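Local coordinates for protein ribose-phosphate pyrophosphokinase (Thermus thermophilus, PDB 7PN0) that catalyses the transfer of diphosphate from ATP to ribose 5-phosphate, yielding phosphoribosyl pyrophosphate (PRPP), a precursor of nucleotides, at residues F189-R194 with R201-V206; V164-D169 with K212-V217; S222-L227 with D257-S262. All coordinates share one frame; numbering follows the deposited sequence.

Contacts 1 and 2 belong to one seven-stranded mixed sheet. Strand 187-194 of contact 1 neighbours strand 163-167 of contact 2, and Ile190 N lies 3.0 Å from Ala167 O, a probable hydrogen bond; the two centres are 12 Å apart. Contact 3 joins the loop and helix start that follow strand 213-218 to helix 255-261, its centre 16 Å from that of contact 2 and 18 Å from that of contact 1. The side chain of Thr223 in contact 3 is about 8 Å from a bound ADP, and that of Lys192 in contact 1 about 11 Å. Helix 225-236, beginning in contact 3, packs on both sheet contacts.

Contact 1: F189-R194 with R201-V206; sequences FIDKER and RVRMLV
Asp191 O receives two backbone N-H groups, from Arg203 N at 2.9 Å and from Met204 N at 3.2 Å, both from the same face of its carbonyl plane. Arg203 and Met204 thus share one partner, the signature of a classic beta bulge, and the antiparallel register slips by one between Asp191 and Lys192. Regular hydrogen-bonded pairs, Phe189 with Val206 and Glu193 with Arg201, flank the bulge, one on either side. The extra residue puts Arg203 beside two acids. Its CB lies 3.4 Å from Asp191 OD2, and its NH1 forms a salt bridge of 3.1 Å with Glu193 OE2, reached from above the carboxylate plane, with the carboxylate and guanidinium planes 77° apart. A bend at chi2 (-89°) turns Glu193 CD off a straight chain, and Glu193 CG rests 3.6 Å from Arg203 CD.

The other face is apolar at its centre: Ile190 CG1 is 4.0 Å from Val202 CG1, the two side chains crossing at about a right angle, and Leu205 CD1 approaches Ile190 CB. Helix 225-236 covers this face through Ala233 and Gln236, and its Glu229 pairs with Lys192 NZ. On the opposite face Phe189 meets Phe189 of a second subunit edge-to-face. Each face therefore carries an ion pair, but the Phe189 face also packs on a second subunit and the Ile190 face on the chain's own helix.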
loop_
_atom_site.group_PDB
_atom_site.type_symbol
_atom_site.label_atom_id
_atom_site.label_comp_id
_atom_site.label_asym_id
_atom_site.label_seq_id
_atom_site.Cartn_x
_atom_site.Cartn_y
_atom_site.Cartn_z
ATOM N N PHE A 189 37.938 -29.844 -5.669
ATOM C CA PHE A 189 36.529 -30.276 -5.580
ATOM C C PHE A 189 36.517 -31.758 -5.233
ATOM O O PHE A 189 37.233 -32.548 -5.901
ATOM C CB PHE A 189 35.784 -29.961 -6.885
ATOM C CG PHE A 189 34.314 -30.284 -6.803
ATOM C CD1 PHE A 189 33.843 -31.559 -7.043
ATOM C CD2 PHE A 189 33.416 -29.318 -6.394
ATOM C CE1 PHE A 189 32.497 -31.862 -6.880
ATOM C CE2 PHE A 189 32.068 -29.617 -6.251
ATOM C CZ PHE A 189 31.614 -30.893 -6.475
ATOM N N ILE A 190 35.667 -32.164 -4.302
ATOM C CA ILE A 190 35.528 -33.605 -3.974
ATOM C C ILE A 190 34.063 -34.003 -4.186
ATOM O O ILE A 190 33.162 -33.507 -3.488
ATOM C CB ILE A 190 36.138 -33.929 -2.591
ATOM C CG1 ILE A 190 36.270 -35.443 -2.370
ATOM C CG2 ILE A 190 35.379 -33.247 -1.450
ATOM C CD1 ILE A 190 37.224 -35.843 -1.219
ATOM N N ASP A 191 33.826 -34.760 -5.256
ATOM C CA ASP A 191 32.504 -35.351 -5.578
ATOM C C ASP A 191 32.409 -36.616 -4.727
ATOM O O ASP A 191 33.226 -37.541 -4.958
ATOM C CB ASP A 191 32.364 -35.583 -7.089
ATOM C CG ASP A 191 31.042 -36.208 -7.510
ATOM O OD1 ASP A 191 29.990 -35.830 -6.952
ATOM O OD2 ASP A 191 31.073 -37.073 -8.384
ATOM N N LYS A 192 31.506 -36.625 -3.750
ATOM C CA LYS A 192 31.259 -37.769 -2.842
ATOM C C LYS A 192 29.763 -38.111 -2.818
ATOM O O LYS A 192 28.959 -37.296 -3.318
ATOM C CB LYS A 192 31.806 -37.453 -1.451
ATOM C CG LYS A 192 31.634 -36.011 -0.990
ATOM C CD LYS A 192 30.436 -35.807 -0.094
ATOM C CE LYS A 192 29.910 -34.393 -0.172
ATOM N NZ LYS A 192 28.837 -34.160 0.811
ATOM N N GLU A 193 29.433 -39.303 -2.304
ATOM C CA GLU A 193 28.054 -39.866 -2.219
ATOM C C GLU A 193 27.884 -40.542 -0.858
ATOM O O GLU A 193 28.733 -41.403 -0.524
ATOM C CB GLU A 193 27.789 -40.937 -3.288
ATOM C CG GLU A 193 27.949 -40.464 -4.725
ATOM C CD GLU A 193 26.721 -39.874 -5.408
ATOM O OE1 GLU A 193 25.614 -39.955 -4.831
ATOM O OE2 GLU A 193 26.875 -39.343 -6.539
ATOM N N ARG A 194 26.836 -40.191 -0.103
ATOM C CA ARG A 194 26.427 -40.993 1.080
ATOM C C ARG A 194 25.679 -42.213 0.529
ATOM O O ARG A 194 24.571 -42.014 -0.017
ATOM C CB ARG A 194 25.608 -40.182 2.093
ATOM C CG ARG A 194 25.416 -40.902 3.423
ATOM C CD ARG A 194 24.997 -40.022 4.589
ATOM N NE ARG A 194 26.063 -39.238 5.226
ATOM C CZ ARG A 194 27.068 -39.735 5.962
ATOM N NH1 ARG A 194 27.193 -41.042 6.143
ATOM N NH2 ARG A 194 27.955 -38.920 6.513
ATOM N N ARG A 201 31.299 -42.467 -0.334
ATOM C CA ARG A 201 32.156 -42.932 -1.456
ATOM C C ARG A 201 32.730 -41.703 -2.178
ATOM O O ARG A 201 31.930 -40.841 -2.589
ATOM C CB ARG A 201 31.324 -43.838 -2.377
ATOM C CG ARG A 201 31.789 -43.902 -3.829
ATOM C CD ARG A 201 30.645 -44.179 -4.796
ATOM N NE ARG A 201 29.850 -45.339 -4.396
ATOM C CZ ARG A 201 30.207 -46.620 -4.549
ATOM N NH1 ARG A 201 31.365 -46.942 -5.103
ATOM N NH2 ARG A 201 29.399 -47.584 -4.136
ATOM N N VAL A 202 34.057 -41.642 -2.348
ATOM C CA VAL A 202 34.724 -40.618 -3.206
ATOM C C VAL A 202 34.570 -41.044 -4.674
ATOM O O VAL A 202 35.253 -41.990 -5.087
ATOM C CB VAL A 202 36.203 -40.399 -2.830
ATOM C CG1 VAL A 202 36.808 -39.253 -3.632
ATOM C CG2 VAL A 202 36.371 -40.152 -1.334
ATOM N N ARG A 203 33.697 -40.366 -5.423
ATOM C CA ARG A 203 33.468 -40.613 -6.875
ATOM C C ARG A 203 34.586 -39.936 -7.673
ATOM O O ARG A 203 35.218 -40.607 -8.484
ATOM C CB ARG A 203 32.102 -40.089 -7.335
ATOM C CG ARG A 203 30.919 -40.973 -6.963
ATOM C CD ARG A 203 29.686 -40.709 -7.825
ATOM N NE ARG A 203 29.353 -41.784 -8.764
ATOM C CZ ARG A 203 28.145 -41.998 -9.289
ATOM N NH1 ARG A 203 27.125 -41.213 -8.976
ATOM N NH2 ARG A 203 27.958 -43.006 -10.128
ATOM N N MET A 204 34.819 -38.645 -7.455
ATOM C CA MET A 204 35.809 -37.865 -8.239
ATOM C C MET A 204 36.522 -36.869 -7.327
ATOM O O MET A 204 35.867 -36.315 -6.431
ATOM C CB MET A 204 35.114 -37.090 -9.361
ATOM C CG MET A 204 36.086 -36.389 -10.271
ATOM S SD MET A 204 35.476 -36.283 -11.972
ATOM C CE MET A 204 35.596 -38.007 -12.445
ATOM N N LEU A 205 37.805 -36.634 -7.586
ATOM C CA LEU A 205 38.590 -35.523 -7.000
ATOM C C LEU A 205 39.194 -34.712 -8.141
ATOM O O LEU A 205 39.828 -35.324 -9.029
ATOM C CB LEU A 205 39.676 -36.134 -6.110
ATOM C CG LEU A 205 40.539 -35.156 -5.318
ATOM C CD1 LEU A 205 39.733 -34.482 -4.211
ATOM C CD2 LEU A 205 41.749 -35.884 -4.735
ATOM N N VAL A 206 39.017 -33.388 -8.143
ATOM C CA VAL A 206 39.818 -32.505 -9.041
ATOM C C VAL A 206 40.590 -31.516 -8.160
ATOM O O VAL A 206 39.985 -30.951 -7.188
ATOM C CB VAL A 206 38.999 -31.875 -10.198
ATOM C CG1 VAL A 206 37.528 -32.249 -10.160
ATOM C CG2 VAL A 206 39.207 -30.377 -10.351
#

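Contact 2: V164-D169 with K212-V217; sequences VVVAPD and KTALIV
Val164 pairs with Ala214 and Val165 with Leu215 in parallel register; Leu215 N donates to Val164 O at 2.8 Å, and Leu215 O in turn accepts from Val166 N at 2.9 Å. A third bond, Val164 N to Thr213 O, precedes them. CA-H groups supplement the bonding: Ala214 CA is 3.3 Å from Val164 O, so that this oxygen has both an N-H and a C-H neighbour on strand 213-217.

The direct bonding ends there. The short strands run at 46° to each other, and the separation of CA atoms grows from 4.7 Å for Val165 and Leu215 to 5.5 Å for Val166 and Ile216. A water bridges the widened gap, accepting from Val217 N and lying 2.8 Å from Val166 O, a geometry consistent with donation to it.

The parallel pairing joins the first and fourth strands, in chain order, of the mixed sheet of a phosphoribosyltransferase-like domain; strand 163-167 is flanked on its other edge by strand 187-194, reached by a crossover through helix 173-183.

Apolar contacts divide between the two faces. On one, Val166 CG2 packs 3.9 Å from Ala214 CB, beneath Leu234 of helix 225-236. Val164 CG1, between the backbone N and the carbonyl carbon (chi1 58°), meets Lys212 CB at 3.9 Å, and the two side chains cross at about a right angle. The other face bears Val165 and Leu215, whose CG2 and CB approach each other loosely, covered by Leu179 and Leu183 of helix 173-183. Further along, Ile216 CG2 touches Val166 O, a methyl group against a carbonyl. Thr213 OG1 is hydrogen-bonded to Glu241 OE2 on the neighbouring strand 241-246.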
loop_
_atom_site.group_PDB
_atom_site.type_symbol
_atom_site.label_atom_id
_atom_site.label_comp_id
_atom_site.label_asym_id
_atom_site.label_seq_id
_atom_site.Cartn_x
_atom_site.Cartn_y
_atom_site.Cartn_z
ATOM N N VAL A 164 44.937 -26.496 1.078
ATOM C CA VAL A 164 44.069 -26.420 -0.127
ATOM C C VAL A 164 42.631 -26.161 0.340
ATOM O O VAL A 164 42.208 -26.728 1.339
ATOM C CB VAL A 164 44.186 -27.730 -0.923
ATOM C CG1 VAL A 164 43.813 -28.925 -0.077
ATOM C CG2 VAL A 164 43.380 -27.694 -2.214
ATOM N N VAL A 165 41.904 -25.319 -0.372
ATOM C CA VAL A 165 40.461 -25.109 -0.109
ATOM C C VAL A 165 39.671 -26.145 -0.931
ATOM O O VAL A 165 39.900 -26.268 -2.150
ATOM C CB VAL A 165 40.061 -23.647 -0.405
ATOM C CG1 VAL A 165 38.585 -23.401 -0.146
ATOM C CG2 VAL A 165 40.900 -22.672 0.402
ATOM N N VAL A 166 38.754 -26.862 -0.305
ATOM C CA VAL A 166 37.985 -27.929 -0.983
ATOM C C VAL A 166 36.513 -27.536 -0.954
ATOM O O VAL A 166 35.999 -27.281 0.152
ATOM C CB VAL A 166 38.200 -29.284 -0.294
ATOM C CG1 VAL A 166 37.407 -30.378 -0.989
ATOM C CG2 VAL A 166 39.686 -29.614 -0.189
ATOM N N ALA A 167 35.857 -27.551 -2.110
ATOM C CA ALA A 167 34.377 -27.544 -2.179
ATOM C C ALA A 167 33.880 -28.982 -2.242
ATOM O O ALA A 167 34.306 -29.727 -3.118
ATOM C CB ALA A 167 33.927 -26.767 -3.376
ATOM N N PRO A 168 33.023 -29.429 -1.308
ATOM C CA PRO A 168 32.410 -30.753 -1.389
ATOM C C PRO A 168 31.039 -30.838 -2.083
ATOM O O PRO A 168 30.385 -31.840 -1.952
ATOM C CB PRO A 168 32.232 -31.055 0.102
ATOM C CG PRO A 168 31.782 -29.730 0.657
ATOM C CD PRO A 168 32.650 -28.727 -0.067
ATOM N N ASP A 169 30.589 -29.745 -2.688
ATOM C CA ASP A 169 29.271 -29.638 -3.374
ATOM C C ASP A 169 29.386 -28.526 -4.393
ATOM O O ASP A 169 30.038 -27.532 -4.056
ATOM C CB ASP A 169 28.135 -29.290 -2.415
ATOM C CG ASP A 169 27.441 -30.474 -1.771
ATOM O OD1 ASP A 169 26.847 -31.285 -2.525
ATOM O OD2 ASP A 169 27.462 -30.562 -0.515
ATOM N N LYS A 212 47.701 -32.922 2.396
ATOM C CA LYS A 212 47.518 -31.450 2.493
ATOM C C LYS A 212 46.575 -31.159 3.663
ATOM O O LYS A 212 45.813 -32.054 4.084
ATOM C CB LYS A 212 47.023 -30.844 1.173
ATOM C CG LYS A 212 47.838 -31.235 -0.058
ATOM C CD LYS A 212 48.717 -30.136 -0.600
ATOM C CE LYS A 212 48.019 -29.254 -1.616
ATOM N NZ LYS A 212 48.988 -28.554 -2.501
ATOM N N THR A 213 46.672 -29.945 4.183
ATOM C CA THR A 213 45.708 -29.390 5.158
ATOM C C THR A 213 44.531 -28.860 4.343
ATOM O O THR A 213 44.705 -27.876 3.646
ATOM C CB THR A 213 46.348 -28.299 6.022
ATOM O OG1 THR A 213 47.357 -28.996 6.749
ATOM C CG2 THR A 213 45.374 -27.646 6.979
ATOM N N ALA A 214 43.425 -29.587 4.341
ATOM C CA ALA A 214 42.218 -29.203 3.587
ATOM C C ALA A 214 41.394 -28.220 4.439
ATOM O O ALA A 214 41.142 -28.495 5.642
ATOM C CB ALA A 214 41.438 -30.429 3.245
ATOM N N LEU A 215 40.947 -27.134 3.810
ATOM C CA LEU A 215 40.065 -26.122 4.422
ATOM C C LEU A 215 38.674 -26.247 3.771
ATOM O O LEU A 215 38.608 -26.227 2.534
ATOM C CB LEU A 215 40.670 -24.740 4.179
ATOM C CG LEU A 215 42.140 -24.573 4.541
ATOM C CD1 LEU A 215 42.524 -23.119 4.420
ATOM C CD2 LEU A 215 42.417 -25.096 5.950
ATOM N N ILE A 216 37.610 -26.350 4.558
ATOM C CA ILE A 216 36.223 -26.278 3.994
ATOM C C ILE A 216 35.480 -25.098 4.611
ATOM O O ILE A 216 35.693 -24.761 5.812
ATOM C CB ILE A 216 35.473 -27.604 4.105
ATOM C CG1 ILE A 216 35.117 -27.964 5.547
ATOM C CG2 ILE A 216 36.278 -28.697 3.404
ATOM C CD1 ILE A 216 34.435 -29.298 5.720
ATOM N N VAL A 217 34.605 -24.474 3.824
ATOM C CA VAL A 217 33.882 -23.271 4.320
ATOM C C VAL A 217 32.440 -23.419 3.866
ATOM O O VAL A 217 32.211 -23.915 2.722
ATOM C CB VAL A 217 34.562 -21.973 3.863
ATOM C CG1 VAL A 217 34.656 -21.866 2.335
ATOM C CG2 VAL A 217 33.897 -20.747 4.469
HETATM O O HOH W 1 34.102 -25.526 1.229
#

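Contact 3: S222-L227 with D257-S262. With SO4 (sulfate ion), chain D; SO4 (sulfate ion), chain G.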
loop_
_atom_site.group_PDB
_atom_site.type_symbol
_atom_site.label_atom_id
_atom_site.label_comp_id
_atom_site.label_asym_id
_atom_site.label_seq_id
_atom_site.Cartn_x
_atom_site.Cartn_y
_atom_site.Cartn_z
ATOM N N SER A 222 24.374 -26.411 10.535
ATOM C CA SER A 222 23.160 -26.753 11.299
ATOM C C SER A 222 23.378 -28.076 12.032
ATOM O O SER A 222 23.765 -28.034 13.224
ATOM C CB SER A 222 21.935 -26.730 10.399
ATOM O OG SER A 222 22.108 -27.538 9.231
ATOM N N THR A 223 23.145 -29.193 11.357
ATOM C CA THR A 223 23.273 -30.564 11.906
ATOM C C THR A 223 24.688 -31.116 11.693
ATOM O O THR A 223 24.963 -32.227 12.208
ATOM C CB THR A 223 22.262 -31.508 11.258
ATOM O OG1 THR A 223 22.597 -31.658 9.887
ATOM C CG2 THR A 223 20.841 -31.017 11.380
ATOM N N ALA A 224 25.540 -30.404 10.966
ATOM C CA ALA A 224 26.922 -30.814 10.601
ATOM C C ALA A 224 26.912 -32.035 9.669
ATOM O O ALA A 224 27.986 -32.615 9.493
ATOM C CB ALA A 224 27.734 -31.094 11.842
ATOM N N GLY A 225 25.765 -32.377 9.060
ATOM C CA GLY A 225 25.649 -33.473 8.070
ATOM C C GLY A 225 26.598 -33.305 6.884
ATOM O O GLY A 225 27.354 -34.268 6.579
ATOM N N SER A 226 26.605 -32.135 6.235
ATOM C CA SER A 226 27.511 -31.857 5.085
ATOM C C SER A 226 28.985 -31.734 5.534
ATOM O O SER A 226 29.891 -32.245 4.818
ATOM C CB SER A 226 27.058 -30.661 4.333
ATOM O OG SER A 226 28.117 -30.202 3.519
ATOM N N LEU A 227 29.265 -31.123 6.681
ATOM C CA LEU A 227 30.655 -30.999 7.209
ATOM C C LEU A 227 31.268 -32.406 7.390
ATOM O O LEU A 227 32.351 -32.660 6.836
ATOM C CB LEU A 227 30.601 -30.186 8.509
ATOM C CG LEU A 227 31.937 -29.855 9.183
ATOM C CD1 LEU A 227 31.755 -28.733 10.189
ATOM C CD2 LEU A 227 32.507 -31.066 9.907
ATOM N N ASP A 257 27.876 -33.789 18.744
ATOM C CA ASP A 257 28.272 -35.229 18.783
ATOM C C ASP A 257 29.005 -35.595 17.493
ATOM O O ASP A 257 30.002 -36.318 17.563
ATOM C CB ASP A 257 27.069 -36.162 18.970
ATOM C CG ASP A 257 26.343 -36.081 20.307
ATOM O OD1 ASP A 257 26.877 -35.508 21.277
ATOM O OD2 ASP A 257 25.242 -36.590 20.373
ATOM N N ARG A 258 28.505 -35.137 16.339
ATOM C CA ARG A 258 29.054 -35.495 15.008
ATOM C C ARG A 258 30.444 -34.881 14.847
ATOM O O ARG A 258 31.360 -35.557 14.362
ATOM C CB ARG A 258 28.103 -35.006 13.915
ATOM C CG ARG A 258 26.910 -35.914 13.670
ATOM C CD ARG A 258 26.018 -35.321 12.605
ATOM N NE ARG A 258 24.967 -36.221 12.188
ATOM C CZ ARG A 258 24.034 -35.928 11.284
ATOM N NH1 ARG A 258 23.105 -36.824 10.977
ATOM N NH2 ARG A 258 23.987 -34.722 10.735
ATOM N N ILE A 259 30.587 -33.615 15.227
ATOM C CA ILE A 259 31.883 -32.890 15.203
ATOM C C ILE A 259 32.883 -33.567 16.143
ATOM O O ILE A 259 34.016 -33.720 15.722
ATOM C CB ILE A 259 31.647 -31.414 15.536
ATOM C CG1 ILE A 259 30.844 -30.752 14.418
ATOM C CG2 ILE A 259 32.954 -30.696 15.799
ATOM C CD1 ILE A 259 30.333 -29.364 14.775
ATOM N N ALA A 260 32.489 -33.947 17.355
ATOM C CA ALA A 260 33.390 -34.646 18.320
ATOM C C ALA A 260 33.867 -35.971 17.706
ATOM O O ALA A 260 35.032 -36.285 17.873
ATOM C CB ALA A 260 32.690 -34.880 19.621
ATOM N N LYS A 261 32.997 -36.674 16.977
ATOM C CA LYS A 261 33.234 -38.033 16.408
ATOM C C LYS A 261 34.096 -37.919 15.154
ATOM O O LYS A 261 34.907 -38.821 14.904
ATOM C CB LYS A 261 31.923 -38.714 16.007
ATOM C CG LYS A 261 31.293 -39.626 17.052
ATOM C CD LYS A 261 30.355 -40.685 16.454
ATOM C CE LYS A 261 30.450 -42.049 17.118
ATOM N NZ LYS A 261 29.914 -42.043 18.504
ATOM N N SER A 262 33.878 -36.868 14.359
ATOM C CA SER A 262 34.615 -36.575 13.100
ATOM C C SER A 262 36.088 -36.355 13.405
ATOM O O SER A 262 36.447 -35.817 14.451
ATOM C CB SER A 262 34.012 -35.357 12.405
ATOM O OG SER A 262 34.776 -34.943 11.282
HETATM S S SO4 D . 25.842 -28.712 7.595
HETATM O O1 SO4 D . 27.240 -29.129 7.722
HETATM O O2 SO4 D . 25.794 -27.480 6.845
HETATM O O3 SO4 D . 25.117 -29.738 6.863
HETATM O O4 SO4 D . 25.257 -28.469 8.893
HETATM S S SO4 G . 21.199 -34.634 8.424
HETATM O O1 SO4 G . 22.526 -34.363 7.959
HETATM O O2 SO4 G . 20.604 -33.462 8.982
HETATM O O3 SO4 G . 20.435 -35.085 7.308
HETATM O O4 SO4 G . 21.234 -35.643 9.445
#
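Arg258 reaches over to Thr223 in the loop Ser222-Ala224, whose last residue is the N-cap of helix 225-236. The sequence and position of this loop are consistent with the PRPP-binding motif of phosphoribosyltransferase-like folds, where such a loop holds the 5-phosphate of the ribose.

Hydrogen bonding across the segments comes from the arginine. Arg258 NH2 donates to Thr223 O at 3.1 Å, arriving 61° out of the carbonyl plane, and the oxygen lies near the edge of the guanidinium. The side chain is extended from CG to NE, with NE anti to CB (chi3 172°), which carries the group from helix 255-261 to the loop. Gly225 CA also comes close to Arg258 NH2, obliquely to the guanidinium.

Apolar packing is slight: Ala224 CB lies 4.1 Å from Ile259 CG1, and Ile259 also rests on Val267 of strand 266-270.

Two sulfate ions, probably from the crystallisation liquor, report anion sites. The one of chain D is gripped by main-chain N-H groups: Ser222 N and Ala224 N both reach its O4 at 2.8 Å, Ser226 N its O3 and Leu227 N its O1. Its position at the start of helix 225-236 would let the helix dipole favour the negative charge, consistent with a phosphate site. The sulfate of chain G is shared across the contact. Thr223 OG1 donates to its O2 at 2.8 Å, while Arg258 NH2 reaches its O1 at 3.2 Å and Arg258 NH1 its O4 at 2.7 Å.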